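Local structure of D-threo-3-hydroxyaspartate dehydratase (Delftia, 3WQC) at residues V141-D146 and S152-D157; T181-S186 and Q196-R201; P229-A234 and V243-Y248; V249-V254 and I258-A263. The protein catalyses the deamination of D-threo-3-hydroxyaspartate to oxaloacetate and ammonia with pyridoxal 5'-phosphate and a divalent metal ion, and also acts on D-serine. One frame throughout, in Å; residues are numbered along the deposited sequence.

The four contacts follow one another along the chain. All segments but 258-263 fall in the part related to the alanine racemase N-terminal barrel domain. Contact 1 pairs strand 140-146 with strand 154-155 of the parallel sheet. Contact 2, its centre about 14 Å from that of contact 1, sets the loop after strand 175-180 against helix 192-215; the two meet where I145 O is hydrogen-bonded to T181 OG1. Contact 3 joins helix 228-233 to the loop after strand 242-243, centres about 10 Å apart from contact 2. Contact 4, at helix 253-258, is centred about 11 Å from contact 3's centre. Contacts 2 and 3 touch the cofactor; contact 4 leads toward the mixed sheet.

Contact 1: residues V141-D146 and S152-D157; sequences VWIEID and SGVGAD
E144 runs its extended side chain beside S152, its OE2 lying 3.2 Å from S152 CB. Two waters link the pair: W1 donates to E144 OE2 at 2.7 Å and also bonds S152 OG, while W2 donates to E144 OE1 and accepts from S152 N at 3.0 Å. With CG anti to the backbone N (chi1 -172°), the carboxylate is carried to this serine. A leucine in its place would probably leave both waters without the carboxylate oxygens they donate to and cut the water link to S152.

Beneath the side chains, E144 O accepts V154 N at 2.8 Å, and V154 O takes D146 N at 2.8 Å. These bonds make I145-V154 a parallel beta bridge; that of D146 with G155 is completed by a weak bond from A156 N to D146 O. Strand 154-155 is thereby paired with the C-terminal end of strand 140-146 in the parallel sheet of the alanine racemase-type barrel. G153 comes so close to I145 and D146 that a CB would clash with D146 N, and its backbone angles by themselves call for glycine.

On the side of I145 and V154, I143 CG2 meets V154 CG2 at 3.9 Å, and I145 CG2 meets A156 CB at 3.7 Å. Helix 159-171 packs on this layer through L162 and I165. Further out, G149 N grips D146 OD1, D120 accepts G153 N, and Q278 of the second subunit is hydrogen-bonded to G153 O.

Contact 2: residues T181-S186 and Q196-R201; sequences THAGSS and QALAER. With PLP (pyridoxal-5'-phosphate), chain J.
A183 O, with L198 CD2 beside it at 4.2 Å, is approached by two donor groups of S186. The backbone S186 N bonds it at 3.0 Å and closes the 3-10 turn of 184-186; S186 OG lies 3.3 Å away, weak and not settled, the hydroxyl also being paired with S227 OG. A183 itself centres an inverse gamma turn, which bends the chain just after strand 175-180.

Into this bend reaches L198 of helix 192-215. Its CG is anti to the backbone N (chi1 176°), which extends the branched end to the turn. CD2 touches S186 CA at 3.3 Å and S185 OG at 3.5 Å, while CG faces A183 CB at 4.3 Å. S185 OG finds its polar partner in D148.

On the cofactor side of the same loop, the H182 ring lies over the pyridine of PLP, with PLP C3 3.8 Å above the centre of the imidazole plane. ND1 donates to G226 O, and G184 N stands over the rim of the opposite ring face. L198 thus packs on the loop by apolar contact while E202 of the same helix accepts A183 N, and the ND1 bond fixes the rotation of H182 and is likely to keep its face turned to the cofactor.

Contact 3: residues P229-A234 and V243-Y248; sequences PTALAA and VRAGVY. With PLP (pyridoxal-5'-phosphate), chain J.
A231 CB meets V243 CG1 at 3.6 Å, with A245 CB at 4.3 Å from the same methyl, so helix 228-233 rests on the chain leaving strand 242-243 by small apolar groups. Between those two, R244 leaves the chain on the side away from the helix, and its tip reaches PLP. Its CB lies 3.9 Å from PLP C6; beyond CG the chain bends at CD (chi3 -40°), bringing the guanidinium edge-on to the pyridine nitrogen. NE makes a weak bond to PLP N1 at 3.3 Å, and NH2 a better one at 2.9 Å, with an N-H...N angle of 153°. NH2 also donates to T181 O, and NH1 is held by S224 OG, which together fix the plane of the group.

Farther along, the backbone turns its N-H groups to the phosphate. G246 N bonds PLP O1P at 2.6 Å and is nearly straight (172°), while V247 N reaches PLP O3P at 3.2 Å; Y187, T228 and R151 are further PLP partners. An arginine likewise faces the pyridine nitrogen in alanine racemase. As both its N-H groups there are donors, N1 acts as an acceptor and is probably unprotonated, which would make the ring a weaker electron sink.

Contact 4: residues V249-V254 and I258-A263; sequences VFFDLV and IGVCAA
F251 and C261 come together from the two ends of a short helix, 253-258, that begins with the N-cap D252 and ends in a Schellman motif at G259. The bump is the C261 methylene, received squarely on one face of the F251 ring: CB is 3.7 Å from the ring centroid and 8° off its normal, a CH-pi contact. The sulfur lies obliquely toward the root of the ring, with SG 3.6 Å from F251 CB. It gets there because SG sits between the backbone N and the carbonyl carbon of C261 (chi1 66°). V260 and L232 of helix 228-233 complete the hollow around the ring, V260 CG2 at 4.2 Å from F251 CE1 and L232 packing on both F251 and V260. An alanine in place of F251 would probably open a gap between C261 and L232 and leave the cysteine methylene without its aromatic bed.

At the helix itself, V254 and I258 are one turn apart and joined by the bond from I258 N to V254 O, 3.0 Å. I258 folds its branch over that carbonyl: CG1 is 3.4 Å from V254 O, while the terminal CD1 settles against V254 CG1 at 3.9 Å. V254 O is also hydrogen-bonded to Q302.

The positive phi of G259 lets the chain turn back, with V260 N directed to M255 O, so that V260 and C261 return alongside F251. At the other end, D252 OD1 caps M255 N, and its OD2 accepts A362 N, between H361 and C363 of the magnesium site in sequence.

Contact 1: residues V141-D146 and S152-D157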
loop_
_atom_site.group_PDB
_atom_site.type_symbol
_atom_site.label_atom_id
_atom_site.label_comp_id
_atom_site.label_asym_id
_atom_site.label_seq_id
_atom_site.Cartn_x
_atom_site.Cartn_y
_atom_site.Cartn_z
ATOM N N VAL B 141 2.728 28.565 -13.744
ATOM C CA VAL B 141 3.647 27.924 -12.832
ATOM C C VAL B 141 3.609 28.714 -11.534
ATOM O O VAL B 141 3.638 29.959 -11.536
ATOM C CB VAL B 141 5.089 27.887 -13.382
ATOM C CG1 VAL B 141 6.023 27.118 -12.444
ATOM C CG2 VAL B 141 5.122 27.285 -14.790
ATOM N N TRP B 142 3.499 27.968 -10.416
ATOM C CA TRP B 142 3.598 28.570 -9.082
ATOM C C TRP B 142 4.900 28.171 -8.482
ATOM O O TRP B 142 5.461 27.100 -8.797
ATOM C CB TRP B 142 2.470 28.105 -8.170
ATOM C CG TRP B 142 1.095 28.480 -8.682
ATOM C CD1 TRP B 142 0.678 29.067 -9.885
ATOM C CD2 TRP B 142 -0.132 28.183 -7.947
ATOM N NE1 TRP B 142 -0.697 29.133 -9.939
ATOM C CE2 TRP B 142 -1.241 28.602 -8.780
ATOM C CE3 TRP B 142 -0.394 27.558 -6.709
ATOM C CZ2 TRP B 142 -2.594 28.419 -8.373
ATOM C CZ3 TRP B 142 -1.736 27.362 -6.299
ATOM C CH2 TRP B 142 -2.815 27.795 -7.132
ATOM N N ILE B 143 5.405 28.981 -7.536
ATOM C CA ILE B 143 6.710 28.675 -6.898
ATOM C C ILE B 143 6.409 28.058 -5.540
ATOM O O ILE B 143 5.664 28.657 -4.704
ATOM C CB ILE B 143 7.599 29.923 -6.768
ATOM C CG1 ILE B 143 7.833 30.516 -8.204
ATOM C CG2 ILE B 143 8.888 29.532 -6.009
ATOM C CD1 ILE B 143 8.564 31.875 -8.156
ATOM N N GLU B 144 6.950 26.885 -5.288
ATOM C CA GLU B 144 6.756 26.238 -3.975
ATOM C C GLU B 144 7.690 26.819 -2.895
ATOM O O GLU B 144 8.896 26.992 -3.185
ATOM C CB GLU B 144 6.960 24.707 -4.098
ATOM C CG GLU B 144 6.570 23.963 -2.781
ATOM C CD GLU B 144 6.478 22.472 -2.898
ATOM O OE1 GLU B 144 5.863 21.902 -1.951
ATOM O OE2 GLU B 144 7.043 21.895 -3.865
ATOM N N ILE B 145 7.147 27.114 -1.706
ATOM C CA ILE B 145 7.860 27.789 -0.633
ATOM C C ILE B 145 8.008 26.757 0.499
ATOM O O ILE B 145 7.052 26.051 0.856
ATOM C CB ILE B 145 7.063 29.008 -0.154
ATOM C CG1 ILE B 145 6.752 29.945 -1.343
ATOM C CG2 ILE B 145 7.871 29.730 0.963
ATOM C CD1 ILE B 145 7.970 30.415 -2.139
ATOM N N ASP B 146 9.185 26.700 1.095
ATOM C CA ASP B 146 9.460 25.854 2.275
ATOM C C ASP B 146 9.273 26.785 3.484
ATOM O O ASP B 146 10.050 27.756 3.686
ATOM C CB ASP B 146 10.916 25.376 2.232
ATOM C CG ASP B 146 11.303 24.579 3.449
ATOM O OD1 ASP B 146 10.429 24.390 4.320
ATOM O OD2 ASP B 146 12.496 24.175 3.549
ATOM N N SER B 152 9.843 20.010 -0.050
ATOM C CA SER B 152 10.345 20.822 -1.169
ATOM C C SER B 152 10.104 22.304 -0.913
ATOM O O SER B 152 9.489 22.749 0.127
ATOM C CB SER B 152 9.544 20.463 -2.436
ATOM O OG SER B 152 9.728 19.075 -2.760
ATOM N N GLY B 153 10.702 23.151 -1.764
ATOM C CA GLY B 153 10.372 24.563 -1.660
ATOM C C GLY B 153 11.590 25.464 -1.453
ATOM O O GLY B 153 12.610 25.133 -0.832
ATOM N N VAL B 154 11.441 26.665 -2.003
ATOM C CA VAL B 154 12.421 27.745 -1.789
ATOM C C VAL B 154 12.215 28.260 -0.373
ATOM O O VAL B 154 11.023 28.520 0.035
ATOM C CB VAL B 154 12.100 28.886 -2.818
ATOM C CG1 VAL B 154 13.089 30.048 -2.615
ATOM C CG2 VAL B 154 12.122 28.330 -4.230
ATOM N N GLY B 155 13.274 28.562 0.362
ATOM C CA GLY B 155 13.019 29.206 1.670
ATOM C C GLY B 155 12.275 30.523 1.562
ATOM O O GLY B 155 12.524 31.342 0.629
ATOM N N ALA B 156 11.341 30.742 2.491
ATOM C CA ALA B 156 10.528 31.954 2.398
ATOM C C ALA B 156 11.413 33.240 2.444
ATOM O O ALA B 156 11.016 34.263 1.893
ATOM C CB ALA B 156 9.457 31.983 3.494
ATOM N N ASP B 157 12.570 33.157 3.098
ATOM C CA ASP B 157 13.447 34.306 3.197
ATOM C C ASP B 157 14.547 34.350 2.130
ATOM O O ASP B 157 15.413 35.235 2.205
ATOM C CB ASP B 157 14.092 34.391 4.522
ATOM C CG ASP B 157 14.656 33.186 4.953
ATOM O OD1 ASP B 157 14.659 32.122 4.206
ATOM O OD2 ASP B 157 15.009 33.261 6.136
HETATM O O HOH W 1 7.203 19.283 -4.529
HETATM O O HOH W 2 6.823 20.030 -0.338
HETATM O O HOH W 3 8.771 21.956 2.696
#

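Contact 2: residues T181-S186 and Q196-R201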
loop_
_atom_site.group_PDB
_atom_site.type_symbol
_atom_site.label_atom_id
_atom_site.label_comp_id
_atom_site.label_asym_id
_atom_site.label_seq_id
_atom_site.Cartn_x
_atom_site.Cartn_y
_atom_site.Cartn_z
ATOM N N THR B 181 2.602 26.665 -0.271
ATOM C CA THR B 181 3.412 26.001 0.719
ATOM C C THR B 181 2.540 24.912 1.349
ATOM O O THR B 181 1.282 25.071 1.355
ATOM C CB THR B 181 3.948 26.971 1.831
ATOM O OG1 THR B 181 4.938 26.226 2.575
ATOM C CG2 THR B 181 2.858 27.452 2.729
ATOM N N HIS B 182 3.181 23.851 1.871
ATOM C CA HIS B 182 2.482 22.833 2.623
ATOM C C HIS B 182 3.202 22.608 3.878
ATOM O O HIS B 182 4.385 22.087 3.872
ATOM C CB HIS B 182 2.519 21.551 1.759
ATOM C CG HIS B 182 2.040 20.299 2.443
ATOM N ND1 HIS B 182 0.740 20.111 2.969
ATOM C CD2 HIS B 182 2.741 19.095 2.697
ATOM C CE1 HIS B 182 0.678 18.797 3.456
ATOM N NE2 HIS B 182 1.853 18.231 3.334
ATOM N N ALA B 183 2.579 22.945 5.038
ATOM C CA ALA B 183 3.333 22.820 6.296
ATOM C C ALA B 183 3.159 21.409 6.867
ATOM O O ALA B 183 2.448 21.201 7.869
ATOM C CB ALA B 183 2.963 23.918 7.290
ATOM N N GLY B 184 3.718 20.392 6.197
ATOM C CA GLY B 184 3.532 18.959 6.559
ATOM C C GLY B 184 4.120 18.583 7.903
ATOM O O GLY B 184 3.801 17.504 8.428
ATOM N N SER B 185 4.937 19.460 8.499
ATOM C CA SER B 185 5.472 19.196 9.832
ATOM C C SER B 185 4.332 19.319 10.834
ATOM O O SER B 185 4.551 18.879 11.987
ATOM C CB SER B 185 6.575 20.182 10.250
ATOM O OG SER B 185 6.045 21.509 10.444
ATOM N N SER B 186 3.132 19.780 10.454
ATOM C CA SER B 186 1.977 19.814 11.378
ATOM C C SER B 186 1.637 18.378 11.892
ATOM O O SER B 186 1.024 18.240 12.989
ATOM C CB SER B 186 0.767 20.453 10.703
ATOM O OG SER B 186 0.273 19.577 9.658
ATOM N N GLN B 196 -1.782 26.088 16.040
ATOM C CA GLN B 196 -2.159 27.442 15.683
ATOM C C GLN B 196 -0.885 28.235 15.319
ATOM O O GLN B 196 -0.880 29.011 14.352
ATOM C CB GLN B 196 -2.923 28.124 16.856
ATOM C CG GLN B 196 -3.360 29.587 16.568
ATOM C CD GLN B 196 -4.106 30.221 17.753
ATOM O OE1 GLN B 196 -5.093 29.702 18.233
ATOM N NE2 GLN B 196 -3.610 31.322 18.213
ATOM N N ALA B 197 0.190 28.029 16.072
ATOM C CA ALA B 197 1.472 28.756 15.826
ATOM C C ALA B 197 2.043 28.307 14.490
ATOM O O ALA B 197 2.513 29.171 13.713
ATOM C CB ALA B 197 2.496 28.494 16.967
ATOM N N LEU B 198 2.002 27.009 14.176
ATOM C CA LEU B 198 2.576 26.525 12.891
ATOM C C LEU B 198 1.713 27.066 11.752
ATOM O O LEU B 198 2.276 27.447 10.737
ATOM C CB LEU B 198 2.697 24.983 12.903
ATOM C CG LEU B 198 3.194 24.443 11.518
ATOM C CD1 LEU B 198 4.609 24.922 11.179
ATOM C CD2 LEU B 198 3.081 22.939 11.611
ATOM N N ALA B 199 0.375 27.117 11.920
ATOM C CA ALA B 199 -0.513 27.609 10.861
ATOM C C ALA B 199 -0.090 29.053 10.582
ATOM O O ALA B 199 -0.138 29.497 9.405
ATOM C CB ALA B 199 -1.979 27.457 11.218
ATOM N N GLU B 200 0.144 29.837 11.644
ATOM C CA GLU B 200 0.592 31.281 11.471
ATOM C C GLU B 200 1.983 31.348 10.767
ATOM O O GLU B 200 2.169 32.206 9.874
ATOM C CB GLU B 200 0.617 32.000 12.802
ATOM C CG GLU B 200 1.223 33.404 12.698
ATOM C CD GLU B 200 0.543 34.366 11.761
ATOM O OE1 GLU B 200 1.254 35.357 11.416
ATOM O OE2 GLU B 200 -0.627 34.183 11.304
ATOM N N ARG B 201 2.925 30.468 11.107
ATOM C CA ARG B 201 4.259 30.440 10.430
ATOM C C ARG B 201 4.051 30.100 8.941
ATOM O O ARG B 201 4.715 30.684 8.047
ATOM C CB ARG B 201 5.168 29.381 11.066
ATOM C CG ARG B 201 6.537 29.121 10.531
ATOM C CD ARG B 201 7.325 28.129 11.485
ATOM N NE ARG B 201 8.452 27.628 10.770
ATOM C CZ ARG B 201 9.635 28.216 10.778
ATOM N NH1 ARG B 201 9.841 29.296 11.548
ATOM N NH2 ARG B 201 10.626 27.689 10.087
HETATM N N1 PLP J . -0.799 20.250 -0.212
HETATM C C2 PLP J . 0.157 19.412 -0.660
HETATM C C2A PLP J . 1.286 19.921 -1.526
HETATM C C3 PLP J . 0.076 18.014 -0.309
HETATM O O3 PLP J . 1.003 17.189 -0.771
HETATM C C4 PLP J . -1.016 17.590 0.528
HETATM C C4A PLP J . -1.127 16.205 0.845
HETATM C C5 PLP J . -1.982 18.551 0.952
HETATM C C6 PLP J . -1.789 19.898 0.613
HETATM C C5A PLP J . -3.141 18.157 1.834
HETATM O O4P PLP J . -2.611 17.775 3.186
HETATM P P PLP J . -3.596 16.951 4.143
HETATM O O1P PLP J . -4.865 17.716 4.079
HETATM O O2P PLP J . -2.930 17.050 5.471
HETATM O O3P PLP J . -3.781 15.591 3.607
#

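Contact 3: residues P229-A234 and V243-Y248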
loop_
_atom_site.group_PDB
_atom_site.type_symbol
_atom_site.label_atom_id
_atom_site.label_comp_id
_atom_site.label_asym_id
_atom_site.label_seq_id
_atom_site.Cartn_x
_atom_site.Cartn_y
_atom_site.Cartn_z
ATOM N N PRO B 229 -4.299 19.672 9.328
ATOM C CA PRO B 229 -4.245 20.242 10.721
ATOM C C PRO B 229 -4.149 21.790 10.723
ATOM O O PRO B 229 -4.759 22.435 11.583
ATOM C CB PRO B 229 -3.000 19.590 11.300
ATOM C CG PRO B 229 -2.861 18.255 10.481
ATOM C CD PRO B 229 -3.272 18.634 9.092
ATOM N N THR B 230 -3.303 22.367 9.845
ATOM C CA THR B 230 -3.160 23.853 9.872
ATOM C C THR B 230 -4.378 24.504 9.266
ATOM O O THR B 230 -4.735 25.609 9.678
ATOM C CB THR B 230 -1.903 24.363 9.151
ATOM O OG1 THR B 230 -1.824 23.786 7.823
ATOM C CG2 THR B 230 -0.666 23.934 9.953
ATOM N N ALA B 231 -5.062 23.854 8.311
ATOM C CA ALA B 231 -6.343 24.449 7.806
ATOM C C ALA B 231 -7.352 24.641 8.939
ATOM O O ALA B 231 -8.087 25.639 9.004
ATOM C CB ALA B 231 -6.982 23.644 6.685
ATOM N N LEU B 232 -7.421 23.616 9.798
ATOM C CA LEU B 232 -8.383 23.608 10.908
ATOM C C LEU B 232 -7.973 24.454 12.107
ATOM O O LEU B 232 -8.816 24.843 12.937
ATOM C CB LEU B 232 -8.676 22.181 11.338
ATOM C CG LEU B 232 -9.443 21.385 10.231
ATOM C CD1 LEU B 232 -9.495 19.870 10.601
ATOM C CD2 LEU B 232 -10.838 21.950 9.910
ATOM N N ALA B 233 -6.687 24.803 12.163
ATOM C CA ALA B 233 -6.142 25.502 13.336
ATOM C C ALA B 233 -5.856 26.991 13.069
ATOM O O ALA B 233 -5.690 27.733 14.071
ATOM C CB ALA B 233 -4.910 24.787 13.872
ATOM N N ALA B 234 -5.816 27.443 11.785
ATOM C CA ALA B 234 -5.337 28.807 11.517
ATOM C C ALA B 234 -6.298 29.794 12.197
ATOM O O ALA B 234 -7.487 29.689 12.003
ATOM C CB ALA B 234 -5.219 29.015 10.015
ATOM N N VAL B 243 -6.831 27.669 0.520
ATOM C CA VAL B 243 -6.259 26.623 1.355
ATOM C C VAL B 243 -6.492 25.279 0.668
ATOM O O VAL B 243 -7.554 25.022 0.111
ATOM C CB VAL B 243 -6.961 26.640 2.728
ATOM C CG1 VAL B 243 -6.660 25.417 3.608
ATOM C CG2 VAL B 243 -6.577 27.914 3.471
ATOM N N ARG B 244 -5.458 24.427 0.756
ATOM C CA ARG B 244 -5.515 23.058 0.233
ATOM C C ARG B 244 -5.553 22.103 1.451
ATOM O O ARG B 244 -4.708 22.176 2.361
ATOM C CB ARG B 244 -4.196 22.759 -0.565
ATOM C CG ARG B 244 -4.027 23.821 -1.683
ATOM C CD ARG B 244 -2.819 23.459 -2.603
ATOM N NE ARG B 244 -1.688 22.951 -1.795
ATOM C CZ ARG B 244 -0.947 23.683 -0.939
ATOM N NH1 ARG B 244 -1.010 25.032 -0.976
ATOM N NH2 ARG B 244 -0.124 23.092 -0.070
ATOM N N ALA B 245 -6.488 21.177 1.417
ATOM C CA ALA B 245 -6.545 20.138 2.495
ATOM C C ALA B 245 -7.201 18.936 1.826
ATOM O O ALA B 245 -7.996 19.086 0.881
ATOM C CB ALA B 245 -7.473 20.587 3.642
ATOM N N GLY B 246 -6.757 17.763 2.244
ATOM C CA GLY B 246 -7.274 16.521 1.577
ATOM C C GLY B 246 -7.751 15.481 2.576
ATOM O O GLY B 246 -8.843 14.921 2.358
ATOM N N VAL B 247 -6.952 15.112 3.580
ATOM C CA VAL B 247 -7.288 13.902 4.385
ATOM C C VAL B 247 -8.554 14.183 5.171
ATOM O O VAL B 247 -9.246 13.215 5.536
ATOM C CB VAL B 247 -6.138 13.452 5.297
ATOM C CG1 VAL B 247 -5.863 14.455 6.460
ATOM C CG2 VAL B 247 -6.384 12.016 5.770
ATOM N N TYR B 248 -8.872 15.444 5.459
ATOM C CA TYR B 248 -10.082 15.785 6.241
ATOM C C TYR B 248 -11.349 15.137 5.686
ATOM O O TYR B 248 -12.335 15.012 6.434
ATOM C CB TYR B 248 -10.259 17.338 6.280
ATOM C CG TYR B 248 -10.906 17.818 4.995
ATOM C CD1 TYR B 248 -10.166 18.066 3.820
ATOM C CD2 TYR B 248 -12.319 18.025 4.916
ATOM C CE1 TYR B 248 -10.770 18.437 2.631
ATOM C CE2 TYR B 248 -12.916 18.353 3.730
ATOM C CZ TYR B 248 -12.177 18.632 2.607
ATOM O OH TYR B 248 -12.774 19.008 1.430
HETATM N N1 PLP J . -0.799 20.250 -0.212
HETATM C C2 PLP J . 0.157 19.412 -0.660
HETATM C C2A PLP J . 1.286 19.921 -1.526
HETATM C C3 PLP J . 0.076 18.014 -0.309
HETATM O O3 PLP J . 1.003 17.189 -0.771
HETATM C C4 PLP J . -1.016 17.590 0.528
HETATM C C4A PLP J . -1.127 16.205 0.845
HETATM C C5 PLP J . -1.982 18.551 0.952
HETATM C C6 PLP J . -1.789 19.898 0.613
HETATM C C5A PLP J . -3.141 18.157 1.834
HETATM O O4P PLP J . -2.611 17.775 3.186
HETATM P P PLP J . -3.596 16.951 4.143
HETATM O O1P PLP J . -4.865 17.716 4.079
HETATM O O2P PLP J . -2.930 17.050 5.471
HETATM O O3P PLP J . -3.781 15.591 3.607
#

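Contact 4: residues V249-V254 and I258-A263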
loop_
_atom_site.group_PDB
_atom_site.type_symbol
_atom_site.label_atom_id
_atom_site.label_comp_id
_atom_site.label_asym_id
_atom_site.label_seq_id
_atom_site.Cartn_x
_atom_site.Cartn_y
_atom_site.Cartn_z
ATOM N N VAL B 249 -11.439 14.854 4.402
ATOM C CA VAL B 249 -12.657 14.347 3.831
ATOM C C VAL B 249 -13.085 13.076 4.577
ATOM O O VAL B 249 -14.335 12.862 4.807
ATOM C CB VAL B 249 -12.558 14.178 2.272
ATOM C CG1 VAL B 249 -11.584 13.042 1.844
ATOM C CG2 VAL B 249 -13.939 13.933 1.627
ATOM N N PHE B 250 -12.085 12.259 4.953
ATOM C CA PHE B 250 -12.370 11.062 5.761
ATOM C C PHE B 250 -11.903 11.120 7.185
ATOM O O PHE B 250 -12.474 10.430 8.070
ATOM C CB PHE B 250 -11.735 9.786 5.102
ATOM C CG PHE B 250 -12.191 9.565 3.664
ATOM C CD1 PHE B 250 -13.543 9.827 3.233
ATOM C CD2 PHE B 250 -11.290 9.013 2.749
ATOM C CE1 PHE B 250 -13.948 9.562 1.899
ATOM C CE2 PHE B 250 -11.711 8.723 1.439
ATOM C CZ PHE B 250 -13.008 9.023 1.006
ATOM N N PHE B 251 -10.801 11.834 7.462
ATOM C CA PHE B 251 -10.048 11.723 8.682
ATOM C C PHE B 251 -9.508 10.298 8.918
ATOM O O PHE B 251 -9.747 9.406 8.075
ATOM C CB PHE B 251 -10.811 12.270 9.958
ATOM C CG PHE B 251 -10.996 13.768 9.926
ATOM C CD1 PHE B 251 -9.857 14.603 9.971
ATOM C CD2 PHE B 251 -12.272 14.334 9.911
ATOM C CE1 PHE B 251 -10.006 16.008 10.067
ATOM C CE2 PHE B 251 -12.425 15.749 9.968
ATOM C CZ PHE B 251 -11.281 16.554 10.061
ATOM N N ASP B 252 -8.763 10.131 10.001
ATOM C CA ASP B 252 -8.106 8.886 10.337
ATOM C C ASP B 252 -7.555 8.970 11.719
ATOM O O ASP B 252 -7.782 10.007 12.424
ATOM C CB ASP B 252 -7.060 8.490 9.260
ATOM C CG ASP B 252 -5.939 9.533 9.119
ATOM O OD1 ASP B 252 -5.657 10.210 10.153
ATOM O OD2 ASP B 252 -5.357 9.678 8.019
ATOM N N LEU B 253 -6.904 7.904 12.204
ATOM C CA LEU B 253 -6.458 7.913 13.589
ATOM C C LEU B 253 -5.228 8.795 13.840
ATOM O O LEU B 253 -5.060 9.350 14.929
ATOM C CB LEU B 253 -6.118 6.500 14.063
ATOM C CG LEU B 253 -7.402 5.583 14.072
ATOM C CD1 LEU B 253 -6.909 4.137 14.236
ATOM C CD2 LEU B 253 -8.314 6.011 15.227
ATOM N N VAL B 254 -4.394 8.980 12.808
ATOM C CA VAL B 254 -3.280 9.969 12.931
ATOM C C VAL B 254 -3.911 11.369 13.167
ATOM O O VAL B 254 -3.441 12.082 14.064
ATOM C CB VAL B 254 -2.411 9.949 11.662
ATOM C CG1 VAL B 254 -1.580 11.226 11.533
ATOM C CG2 VAL B 254 -1.507 8.728 11.772
ATOM N N ILE B 258 -3.537 13.873 16.412
ATOM C CA ILE B 258 -3.065 15.257 16.286
ATOM C C ILE B 258 -4.045 16.155 17.048
ATOM O O ILE B 258 -3.615 17.212 17.592
ATOM C CB ILE B 258 -2.968 15.674 14.771
ATOM C CG1 ILE B 258 -1.727 14.984 14.215
ATOM C CG2 ILE B 258 -2.779 17.231 14.625
ATOM C CD1 ILE B 258 -1.779 14.948 12.666
ATOM N N GLY B 259 -5.324 15.768 17.087
ATOM C CA GLY B 259 -6.340 16.442 17.909
ATOM C C GLY B 259 -7.329 17.240 17.122
ATOM O O GLY B 259 -8.042 18.052 17.715
ATOM N N VAL B 260 -7.369 17.053 15.805
ATOM C CA VAL B 260 -8.239 17.860 14.937
ATOM C C VAL B 260 -9.528 17.112 14.596
ATOM O O VAL B 260 -10.418 17.692 13.930
ATOM C CB VAL B 260 -7.504 18.364 13.703
ATOM C CG1 VAL B 260 -6.315 19.294 14.160
ATOM C CG2 VAL B 260 -7.024 17.197 12.834
ATOM N N CYS B 261 -9.710 15.870 15.108
ATOM C CA CYS B 261 -11.011 15.233 14.944
ATOM C C CYS B 261 -11.091 14.209 16.101
ATOM O O CYS B 261 -10.108 13.938 16.815
ATOM C CB CYS B 261 -11.137 14.492 13.580
ATOM S SG CYS B 261 -10.062 13.080 13.395
ATOM N N ALA B 262 -12.241 13.574 16.219
ATOM C CA ALA B 262 -12.406 12.416 17.136
ATOM C C ALA B 262 -12.501 11.162 16.297
ATOM O O ALA B 262 -12.795 11.264 15.103
ATOM C CB ALA B 262 -13.691 12.560 17.873
ATOM N N ALA B 263 -12.377 9.992 16.936
ATOM C CA ALA B 263 -12.521 8.740 16.194
ATOM C C ALA B 263 -13.932 8.628 15.524
ATOM O O ALA B 263 -14.045 8.107 14.406
ATOM C CB ALA B 263 -12.235 7.557 17.124
#